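Local atomic coordinates of MmeI (Methylophilus methylotrophus, PDB entry 5HR4), a protein that recognises and cuts DNA as a type IIL restriction-modification enzyme and probably transfers a methyl group from S-adenosyl-L-methionine to N6 of adenine. Residues 722-725 with 726-729; 511-514 with 515-519; 229-232 with 233-237; 258-261 with 262-265; 379-382 with 383-387. One frame throughout, in Å; residues are numbered along the deposited sequence.

Interaction 1. Residues 722-725 with 726-729; sequences SAKP and TRQS. With nucleotides of chain C.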
# COMPACT_ATOMS: atom_id res chain seq x y z
N SER A 722 -9.72 24.58 -1.32
CA SER A 722 -10.50 24.05 -0.20
C SER A 722 -9.85 24.28 1.16
O SER A 722 -10.53 24.10 2.18
CB SER A 722 -10.79 22.56 -0.38
OG SER A 722 -9.59 21.82 -0.52
N ALA A 723 -8.59 24.70 1.22
CA ALA A 723 -7.95 24.97 2.50
C ALA A 723 -8.16 26.43 2.87
O ALA A 723 -7.71 27.34 2.14
CB ALA A 723 -6.46 24.63 2.45
N LYS A 724 -8.83 26.67 3.99
CA LYS A 724 -9.13 28.04 4.39
C LYS A 724 -7.91 28.97 4.36
O LYS A 724 -8.07 30.12 3.91
CB LYS A 724 -9.78 28.06 5.79
CG LYS A 724 -10.29 29.45 6.20
CD LYS A 724 -11.26 29.38 7.36
CE LYS A 724 -10.55 29.32 8.70
NZ LYS A 724 -11.50 29.17 9.85
N PRO A 725 -6.71 28.56 4.78
CA PRO A 725 -5.57 29.48 4.66
C PRO A 725 -5.24 29.84 3.22
O PRO A 725 -4.72 30.94 2.96
CB PRO A 725 -4.43 28.70 5.32
CG PRO A 725 -5.11 27.82 6.31
CD PRO A 725 -6.38 27.39 5.62
N THR A 726 -5.53 28.94 2.27
CA THR A 726 -5.27 29.27 0.87
C THR A 726 -6.25 30.33 0.37
O THR A 726 -5.84 31.35 -0.19
CB THR A 726 -5.31 28.01 0.01
OG1 THR A 726 -4.46 27.01 0.58
CG2 THR A 726 -4.81 28.31 -1.38
N ARG A 727 -7.56 30.11 0.60
CA ARG A 727 -8.58 31.13 0.34
C ARG A 727 -8.18 32.48 0.95
O ARG A 727 -8.10 33.49 0.24
CB ARG A 727 -9.95 30.68 0.86
CG ARG A 727 -10.54 29.50 0.08
CD ARG A 727 -12.04 29.26 0.32
NE ARG A 727 -12.34 28.92 1.72
CZ ARG A 727 -12.22 27.70 2.25
NH1 ARG A 727 -11.80 26.67 1.51
NH2 ARG A 727 -12.51 27.50 3.53
N GLN A 728 -7.88 32.49 2.25
CA GLN A 728 -7.35 33.70 2.89
C GLN A 728 -6.24 34.34 2.06
O GLN A 728 -6.21 35.56 1.90
CB GLN A 728 -6.84 33.39 4.29
CG GLN A 728 -7.96 33.08 5.28
CD GLN A 728 -7.50 32.93 6.72
OE1 GLN A 728 -6.30 32.78 6.99
NE2 GLN A 728 -8.44 32.97 7.65
N SER A 729 -5.33 33.52 1.52
CA SER A 729 -4.18 34.05 0.77
C SER A 729 -4.57 34.69 -0.56
O SER A 729 -3.74 35.36 -1.18
CB SER A 729 -3.17 32.93 0.52
OG SER A 729 -3.47 32.27 -0.70
P DA C 11 -7.81 19.44 1.89
OP1 DA C 11 -8.42 18.14 1.48
OP2 DA C 11 -8.58 20.70 1.81
O5' DA C 11 -7.29 19.30 3.38
C5' DA C 11 -6.82 18.07 3.80
C4' DA C 11 -5.87 18.28 4.93
O4' DA C 11 -4.90 19.25 4.53
C3' DA C 11 -6.52 18.83 6.19
O3' DA C 11 -6.60 17.78 7.15
C2' DA C 11 -5.61 20.01 6.63
C1' DA C 11 -4.43 19.94 5.65
N9 DA C 11 -3.91 21.23 5.18
C8 DA C 11 -4.60 22.25 4.58
N7 DA C 11 -3.84 23.26 4.21
C5 DA C 11 -2.56 22.86 4.56
C6 DA C 11 -1.28 23.48 4.44
N6 DA C 11 -1.06 24.69 3.90
N1 DA C 11 -0.22 22.79 4.90
C2 DA C 11 -0.42 21.59 5.43
N3 DA C 11 -1.54 20.92 5.61
C4 DA C 11 -2.58 21.61 5.15
P DG C 10 -4.31 24.02 -1.93
OP1 DG C 10 -5.18 24.72 -2.91
OP2 DG C 10 -3.67 24.87 -0.90
O5' DG C 10 -5.05 22.82 -1.19
C5' DG C 10 -5.10 21.51 -1.79
C4' DG C 10 -5.16 20.39 -0.75
O4' DG C 10 -3.83 20.06 -0.30
C3' DG C 10 -5.95 20.69 0.52
O3' DG C 10 -6.45 19.49 1.03
C2' DG C 10 -4.88 21.26 1.44
C1' DG C 10 -3.70 20.37 1.08
N9 DG C 10 -2.40 20.99 1.30
C8 DG C 10 -2.02 22.26 0.95
N7 DG C 10 -0.78 22.54 1.26
C5 DG C 10 -0.31 21.37 1.85
C6 DG C 10 0.97 21.07 2.38
O6 DG C 10 1.98 21.82 2.44
N1 DG C 10 1.03 19.75 2.89
C2 DG C 10 -0.03 18.86 2.87
N2 DG C 10 0.19 17.67 3.40
N3 DG C 10 -1.23 19.14 2.38
C4 DG C 10 -1.30 20.41 1.89
P DT C 12 -7.25 18.04 8.59
OP1 DT C 12 -7.50 16.72 9.22
OP2 DT C 12 -8.36 19.02 8.40
O5' DT C 12 -6.07 18.73 9.42
C5' DT C 12 -4.99 17.97 9.81
C4' DT C 12 -3.92 18.85 10.42
O4' DT C 12 -3.46 19.81 9.44
C3' DT C 12 -4.38 19.66 11.63
O3' DT C 12 -3.62 19.28 12.75
C2' DT C 12 -4.10 21.12 11.23
C1' DT C 12 -3.06 20.95 10.13
N1 DT C 12 -3.00 22.11 9.19
C2 DT C 12 -1.77 22.54 8.74
O2 DT C 12 -0.72 22.01 9.05
N3 DT C 12 -1.81 23.62 7.91
C4 DT C 12 -2.93 24.31 7.49
O4 DT C 12 -2.87 25.27 6.74
C5 DT C 12 -4.18 23.81 8.00
C7 DT C 12 -5.46 24.48 7.61
C6 DT C 12 -4.15 22.74 8.82

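Interaction 2. Residues 511-514 with 515-519; sequences LDLV and AAWYP. With SFG (sinefungin), chain H.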
# COMPACT_ATOMS: atom_id res chain seq x y z
N LEU A 511 -1.16 10.34 10.51
CA LEU A 511 -0.89 8.96 10.16
C LEU A 511 -1.59 8.58 8.87
O LEU A 511 -2.62 9.16 8.51
CB LEU A 511 -1.33 8.02 11.29
CG LEU A 511 -0.38 8.05 12.49
CD1 LEU A 511 -0.95 7.31 13.67
CD2 LEU A 511 0.94 7.46 12.05
N ASP A 512 -1.03 7.60 8.18
CA ASP A 512 -1.76 6.98 7.09
C ASP A 512 -2.98 6.28 7.68
O ASP A 512 -2.97 5.86 8.84
CB ASP A 512 -0.87 5.99 6.32
CG ASP A 512 -1.40 5.67 4.91
OD1 ASP A 512 -2.42 4.94 4.81
OD2 ASP A 512 -0.79 6.13 3.90
N LEU A 513 -4.05 6.19 6.88
CA LEU A 513 -5.22 5.45 7.34
C LEU A 513 -4.85 4.03 7.75
O LEU A 513 -5.44 3.49 8.70
CB LEU A 513 -6.30 5.43 6.25
CG LEU A 513 -7.63 4.82 6.71
CD1 LEU A 513 -8.07 5.40 8.05
CD2 LEU A 513 -8.69 4.99 5.66
N VAL A 514 -3.89 3.40 7.05
CA VAL A 514 -3.60 1.99 7.34
C VAL A 514 -3.13 1.82 8.78
O VAL A 514 -3.35 0.76 9.39
CB VAL A 514 -2.56 1.42 6.34
CG1 VAL A 514 -1.22 2.10 6.48
CG2 VAL A 514 -2.42 -0.09 6.53
N ALA A 515 -2.50 2.85 9.36
CA ALA A 515 -2.04 2.74 10.73
C ALA A 515 -3.17 2.36 11.67
O ALA A 515 -2.96 1.58 12.60
CB ALA A 515 -1.38 4.04 11.18
N ALA A 516 -4.38 2.85 11.40
CA ALA A 516 -5.54 2.57 12.26
C ALA A 516 -5.74 1.08 12.58
O ALA A 516 -6.16 0.74 13.69
CB ALA A 516 -6.80 3.13 11.61
N TRP A 517 -5.48 0.19 11.63
CA TRP A 517 -5.73 -1.23 11.94
C TRP A 517 -4.77 -1.79 12.98
O TRP A 517 -5.08 -2.82 13.59
CB TRP A 517 -5.66 -2.10 10.68
CG TRP A 517 -6.94 -2.10 9.89
CD1 TRP A 517 -7.79 -3.15 9.72
CD2 TRP A 517 -7.50 -1.00 9.18
NE1 TRP A 517 -8.86 -2.76 8.94
CE2 TRP A 517 -8.70 -1.45 8.59
CE3 TRP A 517 -7.10 0.32 8.98
CZ2 TRP A 517 -9.50 -0.62 7.81
CZ3 TRP A 517 -7.90 1.15 8.20
CH2 TRP A 517 -9.09 0.67 7.63
N TYR A 518 -3.62 -1.14 13.21
CA TYR A 518 -2.65 -1.69 14.16
C TYR A 518 -3.12 -1.58 15.61
O TYR A 518 -3.05 -2.59 16.34
CB TYR A 518 -1.29 -1.04 13.95
CG TYR A 518 -0.55 -1.53 12.73
CD1 TYR A 518 -0.92 -1.13 11.46
CD2 TYR A 518 0.55 -2.38 12.86
CE1 TYR A 518 -0.25 -1.56 10.35
CE2 TYR A 518 1.24 -2.82 11.75
CZ TYR A 518 0.83 -2.41 10.50
OH TYR A 518 1.51 -2.85 9.39
N PRO A 519 -3.56 -0.42 16.11
CA PRO A 519 -4.08 -0.38 17.48
C PRO A 519 -5.33 -1.22 17.66
O PRO A 519 -5.52 -1.81 18.73
CB PRO A 519 -4.38 1.11 17.71
CG PRO A 519 -3.55 1.81 16.73
CD PRO A 519 -3.52 0.93 15.52
N SFG H . -6.80 -7.94 0.37
CA SFG H . -7.92 -7.71 -0.51
C SFG H . -7.71 -8.58 -1.74
O SFG H . -6.69 -9.29 -1.80
OXT SFG H . -8.55 -8.60 -2.68
CB SFG H . -7.98 -6.24 -0.91
CG SFG H . -8.01 -5.41 0.36
CD SFG H . -7.80 -3.97 -0.07
NE SFG H . -6.37 -3.80 -0.24
C5' SFG H . -8.37 -2.98 0.95
C4' SFG H . -9.88 -3.19 1.29
O4' SFG H . -10.16 -2.56 2.39
C3' SFG H . -10.85 -2.59 0.26
O3' SFG H . -11.51 -3.61 -0.34
C2' SFG H . -11.81 -1.66 1.06
O2' SFG H . -13.22 -1.81 0.62
C1' SFG H . -11.69 -2.07 2.28
N9 SFG H . -11.81 -1.03 3.25
C8 SFG H . -11.37 0.22 3.19
N7 SFG H . -11.66 0.83 4.34
C5 SFG H . -12.27 -0.06 5.12
C6 SFG H . -12.78 0.06 6.39
N6 SFG H . -12.82 1.16 7.33
N1 SFG H . -13.36 -0.97 6.99
C2 SFG H . -13.46 -2.15 6.33
N3 SFG H . -12.96 -2.26 5.07
C4 SFG H . -12.36 -1.21 4.46

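Interaction 3. Residues 229-232 with 233-237; sequences INTL and FYVLN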
# COMPACT_ATOMS: atom_id res chain seq x y z
N ILE A 229 -34.40 -16.44 -15.07
CA ILE A 229 -33.34 -16.47 -14.06
C ILE A 229 -33.95 -16.43 -12.66
O ILE A 229 -33.54 -17.19 -11.78
CB ILE A 229 -32.31 -15.35 -14.31
CG1 ILE A 229 -31.50 -15.70 -15.56
CG2 ILE A 229 -31.35 -15.20 -13.14
CD1 ILE A 229 -30.33 -14.78 -15.84
N ASN A 230 -35.01 -15.64 -12.48
CA ASN A 230 -35.66 -15.54 -11.17
C ASN A 230 -36.18 -16.89 -10.70
O ASN A 230 -36.01 -17.26 -9.53
CB ASN A 230 -36.79 -14.51 -11.21
CG ASN A 230 -37.28 -14.11 -9.82
OD1 ASN A 230 -38.28 -14.64 -9.31
ND2 ASN A 230 -36.57 -13.17 -9.20
N THR A 231 -36.80 -17.66 -11.61
CA THR A 231 -37.25 -19.00 -11.25
C THR A 231 -36.07 -19.93 -11.03
O THR A 231 -36.11 -20.80 -10.15
CB THR A 231 -38.17 -19.60 -12.32
OG1 THR A 231 -39.27 -18.71 -12.59
CG2 THR A 231 -38.74 -20.93 -11.85
N LEU A 232 -35.02 -19.77 -11.83
CA LEU A 232 -33.81 -20.56 -11.60
C LEU A 232 -33.31 -20.32 -10.18
O LEU A 232 -33.08 -21.28 -9.42
CB LEU A 232 -32.75 -20.22 -12.64
CG LEU A 232 -31.37 -20.89 -12.48
CD1 LEU A 232 -31.39 -22.43 -12.45
CD2 LEU A 232 -30.46 -20.40 -13.57
N PHE A 233 -33.20 -19.05 -9.78
CA PHE A 233 -32.76 -18.76 -8.42
C PHE A 233 -33.68 -19.40 -7.39
O PHE A 233 -33.22 -19.77 -6.30
CB PHE A 233 -32.70 -17.26 -8.17
CG PHE A 233 -31.57 -16.57 -8.86
CD1 PHE A 233 -30.52 -17.30 -9.42
CD2 PHE A 233 -31.54 -15.20 -8.95
CE1 PHE A 233 -29.46 -16.66 -10.05
CE2 PHE A 233 -30.49 -14.55 -9.57
CZ PHE A 233 -29.45 -15.28 -10.12
N TYR A 234 -34.97 -19.53 -7.70
CA TYR A 234 -35.84 -20.18 -6.73
C TYR A 234 -35.60 -21.69 -6.71
O TYR A 234 -35.55 -22.30 -5.64
CB TYR A 234 -37.31 -19.85 -6.98
CG TYR A 234 -38.24 -20.84 -6.31
CD1 TYR A 234 -38.57 -20.73 -4.96
CD2 TYR A 234 -38.76 -21.92 -7.02
CE1 TYR A 234 -39.40 -21.68 -4.34
CE2 TYR A 234 -39.59 -22.85 -6.42
CZ TYR A 234 -39.91 -22.73 -5.09
OH TYR A 234 -40.73 -23.68 -4.54
N VAL A 235 -35.44 -22.31 -7.89
CA VAL A 235 -35.20 -23.76 -7.93
C VAL A 235 -33.94 -24.11 -7.16
O VAL A 235 -33.97 -24.98 -6.27
CB VAL A 235 -35.11 -24.27 -9.38
CG1 VAL A 235 -34.57 -25.70 -9.37
CG2 VAL A 235 -36.45 -24.23 -10.05
N LEU A 236 -32.82 -23.46 -7.48
CA LEU A 236 -31.55 -23.74 -6.79
C LEU A 236 -31.64 -23.63 -5.27
O LEU A 236 -30.67 -24.01 -4.58
CB LEU A 236 -30.47 -22.79 -7.30
CG LEU A 236 -30.10 -22.88 -8.78
CD1 LEU A 236 -29.25 -21.68 -9.16
CD2 LEU A 236 -29.34 -24.18 -9.07
N ASN A 237 -32.75 -23.10 -4.72
CA ASN A 237 -32.99 -23.06 -3.28
C ASN A 237 -34.02 -24.07 -2.82
O ASN A 237 -34.28 -24.17 -1.61
CB ASN A 237 -33.44 -21.66 -2.83
CG ASN A 237 -33.16 -21.38 -1.34
OD1 ASN A 237 -32.12 -21.79 -0.78
ND2 ASN A 237 -34.09 -20.67 -0.68

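Interaction 4. Residues 258-261 with 262-265; sequences NGKL and FEEP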
# COMPACT_ATOMS: atom_id res chain seq x y z
N ASN A 258 -28.86 -24.12 -2.12
CA ASN A 258 -29.24 -23.57 -0.80
C ASN A 258 -28.12 -22.69 -0.27
O ASN A 258 -27.53 -21.90 -1.02
CB ASN A 258 -29.61 -24.64 0.15
CG ASN A 258 -30.21 -24.11 1.45
OD1 ASN A 258 -30.27 -24.86 2.43
ND2 ASN A 258 -30.67 -22.83 1.45
N GLY A 259 -27.81 -22.79 1.03
CA GLY A 259 -26.78 -21.91 1.56
C GLY A 259 -27.24 -20.47 1.62
O GLY A 259 -28.15 -20.09 0.88
N LYS A 260 -26.60 -19.64 2.47
CA LYS A 260 -26.85 -18.19 2.49
C LYS A 260 -26.86 -17.55 1.10
O LYS A 260 -27.36 -16.44 0.94
CB LYS A 260 -25.78 -17.52 3.37
CG LYS A 260 -26.11 -16.10 3.83
CD LYS A 260 -24.87 -15.46 4.47
CE LYS A 260 -25.03 -13.96 4.59
NZ LYS A 260 -23.78 -13.29 5.06
N LEU A 261 -26.32 -18.23 0.10
CA LEU A 261 -26.20 -17.66 -1.23
C LEU A 261 -27.52 -17.63 -1.97
O LEU A 261 -27.72 -16.75 -2.80
CB LEU A 261 -25.16 -18.43 -2.05
CG LEU A 261 -24.98 -18.16 -3.56
CD1 LEU A 261 -24.61 -16.72 -3.83
CD2 LEU A 261 -23.93 -19.09 -4.15
N PHE A 262 -28.45 -18.55 -1.69
CA PHE A 262 -29.67 -18.62 -2.49
C PHE A 262 -30.95 -18.42 -1.69
O PHE A 262 -32.06 -18.58 -2.24
CB PHE A 262 -29.70 -19.94 -3.28
CG PHE A 262 -28.81 -19.91 -4.48
CD1 PHE A 262 -29.22 -19.28 -5.64
CD2 PHE A 262 -27.53 -20.47 -4.44
CE1 PHE A 262 -28.39 -19.22 -6.76
CE2 PHE A 262 -26.69 -20.40 -5.55
CZ PHE A 262 -27.12 -19.77 -6.72
N GLU A 263 -30.84 -18.03 -0.42
CA GLU A 263 -32.00 -18.04 0.46
C GLU A 263 -32.90 -16.85 0.23
O GLU A 263 -34.12 -16.96 0.43
CB GLU A 263 -31.55 -18.10 1.91
CG GLU A 263 -30.99 -16.83 2.49
CD GLU A 263 -30.63 -17.02 3.95
OE1 GLU A 263 -30.96 -18.11 4.48
OE2 GLU A 263 -30.02 -16.12 4.57
N GLU A 264 -32.35 -15.70 -0.20
CA GLU A 264 -33.16 -14.50 -0.25
C GLU A 264 -33.83 -14.36 -1.61
O GLU A 264 -33.15 -14.39 -2.64
CB GLU A 264 -32.32 -13.26 0.02
CG GLU A 264 -33.13 -12.00 -0.02
CD GLU A 264 -32.29 -10.75 0.14
OE1 GLU A 264 -31.05 -10.88 0.17
OE2 GLU A 264 -32.88 -9.64 0.23
N PRO A 265 -35.15 -14.19 -1.66
CA PRO A 265 -35.78 -13.84 -2.94
C PRO A 265 -35.35 -12.44 -3.36
O PRO A 265 -35.14 -11.55 -2.53
CB PRO A 265 -37.28 -13.91 -2.61
CG PRO A 265 -37.33 -13.48 -1.18
CD PRO A 265 -36.10 -14.12 -0.54

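Interaction 5. Residues 379-382 with 383-387; sequences LLEI and EVLRG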
# COMPACT_ATOMS: atom_id res chain seq x y z
N LEU A 379 -4.75 -28.22 0.56
CA LEU A 379 -3.64 -28.98 0.00
C LEU A 379 -2.89 -29.73 1.09
O LEU A 379 -2.61 -30.94 0.96
CB LEU A 379 -2.69 -28.07 -0.78
CG LEU A 379 -3.18 -27.61 -2.15
CD1 LEU A 379 -2.12 -26.80 -2.85
CD2 LEU A 379 -3.57 -28.80 -2.98
N LEU A 380 -2.57 -29.05 2.19
CA LEU A 380 -1.95 -29.73 3.32
C LEU A 380 -2.80 -30.90 3.79
O LEU A 380 -2.32 -32.04 3.88
CB LEU A 380 -1.73 -28.75 4.46
CG LEU A 380 -1.20 -29.35 5.74
CD1 LEU A 380 0.09 -30.10 5.46
CD2 LEU A 380 -0.95 -28.20 6.68
N GLU A 381 -4.10 -30.64 4.02
CA GLU A 381 -5.04 -31.67 4.46
C GLU A 381 -5.15 -32.86 3.52
O GLU A 381 -5.63 -33.91 3.94
CB GLU A 381 -6.44 -31.06 4.64
CG GLU A 381 -7.35 -31.92 5.47
CD GLU A 381 -8.82 -31.72 5.16
OE1 GLU A 381 -9.16 -31.46 3.97
OE2 GLU A 381 -9.64 -31.84 6.11
N ILE A 382 -4.77 -32.73 2.24
CA ILE A 382 -4.73 -33.91 1.37
C ILE A 382 -3.61 -34.85 1.82
O ILE A 382 -3.81 -36.06 1.96
CB ILE A 382 -4.54 -33.51 -0.11
CG1 ILE A 382 -5.87 -33.19 -0.78
CG2 ILE A 382 -3.83 -34.62 -0.90
CD1 ILE A 382 -5.68 -32.59 -2.19
N GLU A 383 -2.41 -34.31 2.02
CA GLU A 383 -1.29 -35.13 2.47
C GLU A 383 -1.56 -35.72 3.84
O GLU A 383 -1.09 -36.82 4.14
CB GLU A 383 0.00 -34.30 2.47
CG GLU A 383 0.39 -33.74 1.09
CD GLU A 383 0.25 -34.78 -0.04
OE1 GLU A 383 0.69 -35.94 0.13
OE2 GLU A 383 -0.30 -34.45 -1.11
N VAL A 384 -2.34 -35.02 4.68
CA VAL A 384 -2.68 -35.58 5.99
C VAL A 384 -3.54 -36.82 5.82
O VAL A 384 -3.26 -37.88 6.41
CB VAL A 384 -3.39 -34.53 6.87
CG1 VAL A 384 -4.13 -35.22 8.00
CG2 VAL A 384 -2.38 -33.52 7.41
N LEU A 385 -4.59 -36.73 5.01
CA LEU A 385 -5.41 -37.90 4.73
C LEU A 385 -4.62 -38.98 3.99
O LEU A 385 -4.90 -40.17 4.18
CB LEU A 385 -6.66 -37.50 3.95
CG LEU A 385 -7.50 -36.64 4.89
CD1 LEU A 385 -8.75 -35.96 4.25
CD2 LEU A 385 -7.90 -37.50 6.07
N ARG A 386 -3.63 -38.59 3.17
CA ARG A 386 -2.74 -39.60 2.57
C ARG A 386 -2.00 -40.35 3.66
O ARG A 386 -1.96 -41.59 3.66
CB ARG A 386 -1.76 -38.94 1.60
CG ARG A 386 -0.83 -39.90 0.82
CD ARG A 386 -0.96 -39.71 -0.71
NE ARG A 386 -0.84 -38.31 -1.13
CZ ARG A 386 -1.30 -37.81 -2.28
NH1 ARG A 386 -1.94 -38.59 -3.14
NH2 ARG A 386 -1.14 -36.53 -2.57
N GLY A 387 -1.49 -39.61 4.65
CA GLY A 387 -0.87 -40.19 5.82
C GLY A 387 -1.78 -41.14 6.56
O GLY A 387 -1.49 -42.33 6.66

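Interaction 1. Residues 722-725 with 726-729
The guanidinium of Arg727 folds back over the start of its own helix and lies across Lys724. One face rests on the backbone there, with Lys724 CA 3.5 Å above the plane and offset toward its rim. Arg727 NH2 also reaches CB of Lys724, at 3.6 Å. At the edge of the group, Arg727 NH1 makes a weak hydrogen bond to Ser722 O, 2.9 Å long. The same nitrogen has a second weak bond, to Ser721 O. CG stands beside the backbone N and the chain bends at chi3 (-62°), which brings the group back along the chain. A leucine here would lose both NH1 bonds, and the turn at Ser722 would probably be freer to move.

Ala723 is the N-cap. Its carbonyl oxygen accepts from Arg727 N at 3.2 Å and, weakly, from Thr726 N. Lys724 O and Pro725 O continue the bonding to Gln728 N and Ser729 N.

The DNA lies on another side of this turn. Ser722 OG donates to OP2 of DA11 of chain C, 2.8 Å away. Thr726 OG1 donates to OP2 of DG10 of chain C at 2.7 Å, its hydroxyl placed beside the backbone N (chi1 -52°). Between them Ala723 CB meets N7 of DA11 of chain C at 3.4 Å. Pro725 lays CG against O4 of DT12 of chain C at 3.4 Å, with CG and CD both near its methyl. Two hydroxyls on successive phosphates and small apolar groups at the bases, at the start of helix 724-729, form a DNA-contacting surface of the target recognition domain.

Interaction 2. Residues 511-514 with 515-519
Leu511 and Ala515 meet through their CB atoms, 4.0 Å apart, in the first of three apolar contacts along this stretch. Leu513 CD1 comes more loosely to Ala516 CB. Leu513 CG lies 4.0 Å from CZ3 of Trp517, a corner of the indole. A chi1 of -173° sets CG anti to the backbone N and brings the end of Leu513 back to the indole.

The backbone bonds each span three residues. Ala515 N donates to Asp512 O, Ala516 N to Leu513 O and Trp517 N to Val514 O.

The Asp512 side chain makes an Asx turn. Its OD1 accepts from Val514 N at 3.1 Å in an almost straight bond (177°), through the anti lone pair. OD1 also accepts from Val485 N, so two bonds hold the carboxylate. Val485 directly follows the Asn-Pro-Pro-Phe motif of adenine N6-methyltransferases, and the turn thus joins that motif to the start of helix 517-524.

Two carbonyl oxygens lie at ring edges. Leu513 O lies in the indole plane, 3.4 Å from CZ3 of Trp517. Val514 O lies at the edge of the Tyr518 ring, 3.7 Å from CD1. Trp517 also belongs to the sinefungin pocket. Its benzo edge points at the face of the adenine, with CZ2 3.6 Å from C6 of sinefungin. NE1 of Trp517 is bonded to Pro362 O, which fixes how the indole is turned toward the ligand.

Interaction 3. Residues 229-232 with 233-237
This is the final part of helix 225-235, in the helicase spacer domain, and Ile229 packs on Phe233 one turn further along. CG2 of Ile229 sits over one face of the phenyl ring in a CH-pi contact. It lies 3.8 Å from the ring centroid and 21° off the ring normal. The closest ring atom is Phe233 CZ, 3.6 Å from Ile229 CG2. The two side chains run side by side and point the same way. Phe233 has CG beside its backbone N (chi1 -72°), which swings the ring back under the isoleucine.

Leu232 and Leu236 repeat the four-residue spacing three residues further along. Leu232 CD1 meets CG of Leu236 at 3.9 Å, and the two side chains cross at a slant. Leu236 CG also approaches Leu232 O, at 3.4 Å. On the more open side Tyr234 places CB 3.5 Å from Thr231 O.

The backbone is ordinary alpha-helix. Phe233 N donates to Ile229 O at 2.8 Å, and Val235 N donates to Thr231 O at the same length. Tyr234 N to Asn230 O is more bent. Leu236 N to Leu232 O is almost straight (171°).

Several neighbours pack round this end. Helix 183-200 gives Tyr189, which meets Phe233 edge-to-face, and Arg192, which makes a cation-pi contact with the same ring. Phe262 of the short helix 259-262 touches both Phe233 and Leu236, and Asn230 ND2 reaches over to Leu266 O.

Interaction 4. Residues 258-261 with 262-265
Phe262 packs beside Leu261 at the end of a single, weakly bonded helical turn, 259-262. Its backbone N donates to Gly259 O, 3.0 Å away and fairly straight (166°), closing a three-residue step. Gly259 enters the turn with positive phi (70°), a value that glycine takes easily.

The Phe262 ring stands beside the leucine side chain, both pointing the same way. CE2 of the ring lies 3.4 Å from Leu261 CD2. Asn258 O lies in the ring plane at the edge, 3.7 Å from Phe262 CD2, while Leu261 O lies over one face of the ring. Elsewhere the ring touches Leu236, Asn237 and Ile257. Leu261 itself packs between helix 183-200 and helix 416-440, so the turn bridges the spacer and the methyltransferase part of the chain.

Glu263 comes next and crosses the Lys260 side chain at a slant without pairing with it. Its OE2 is 4.0 Å from CG of the lysine, while Lys260 NZ is 6.9 Å from that oxygen. Any attraction between these charges is therefore likely to be slight.

Glu264 then leads the chain away. Its OE1 is bonded to His184 NE2, and its carbonyl oxygen accepts from NH2 of Arg192, whose NE donates to Leu261 O.

Interaction 5. Residues 379-382 with 383-387
The guanidinium of Arg386 meets Ile382 at a slant and the carboxylate of Glu383 at its edge. CG2 of Ile382 is 3.7 Å from Arg386 NH2. The carboxylate carbon of Glu383 lies in the guanidinium plane. Two nitrogens grip it side-on: Arg386 NH2 binds Glu383 OE2 at 2.7 Å, and Arg386 NE binds OE1 at 3.1 Å. Both oxygens are met on their syn sides, somewhat out of the carboxylate plane. This is a salt bridge between residues three apart on helix 368-388. The Glu383 chain bends at chi2 (-45°), which curls the carboxylate back, with OE2 3.5 Å from Ile382 CG2. A glutamine in its place would remove the negative charge and is likely to leave Arg386 less firmly turned, with Glu440 still bonded to NH1.

Helical backbone bonds run from Val384 N to Leu380 O, Leu385 N to Glu381 O and Arg386 N to Ile382 O.

The rest of the helix surface here is packed by neighbours. Leu380 and Val384 pack on Phe337 of helix 318-340 and on helix 344-355. Ile382 touches Ile437 of helix 416-440, and Glu381 OE2 is bonded to Gln403 N, Ile404 N and His351 NE2.

In the fold
Interactions 3 and 4 are the only pair in contact. Their centres are 10 Å apart, and Leu236 O lies 3.1 Å from Asn258 N, a probable hydrogen bond. Both pack against helix 183-200. Interactions 2 and 5 lie in the methyltransferase domain, with centres 38 Å apart. Interaction 2 is wholly buried and reaches the cofactor pocket; interaction 5 is largely buried but puts a salt bridge on its more exposed flank. Interaction 1 is in the target recognition domain, on the other side of the chain's centre from interaction 5. Partly buried, it relies on hydroxyls and DNA phosphates, whereas interaction 3 relies on apolar and aromatic packing.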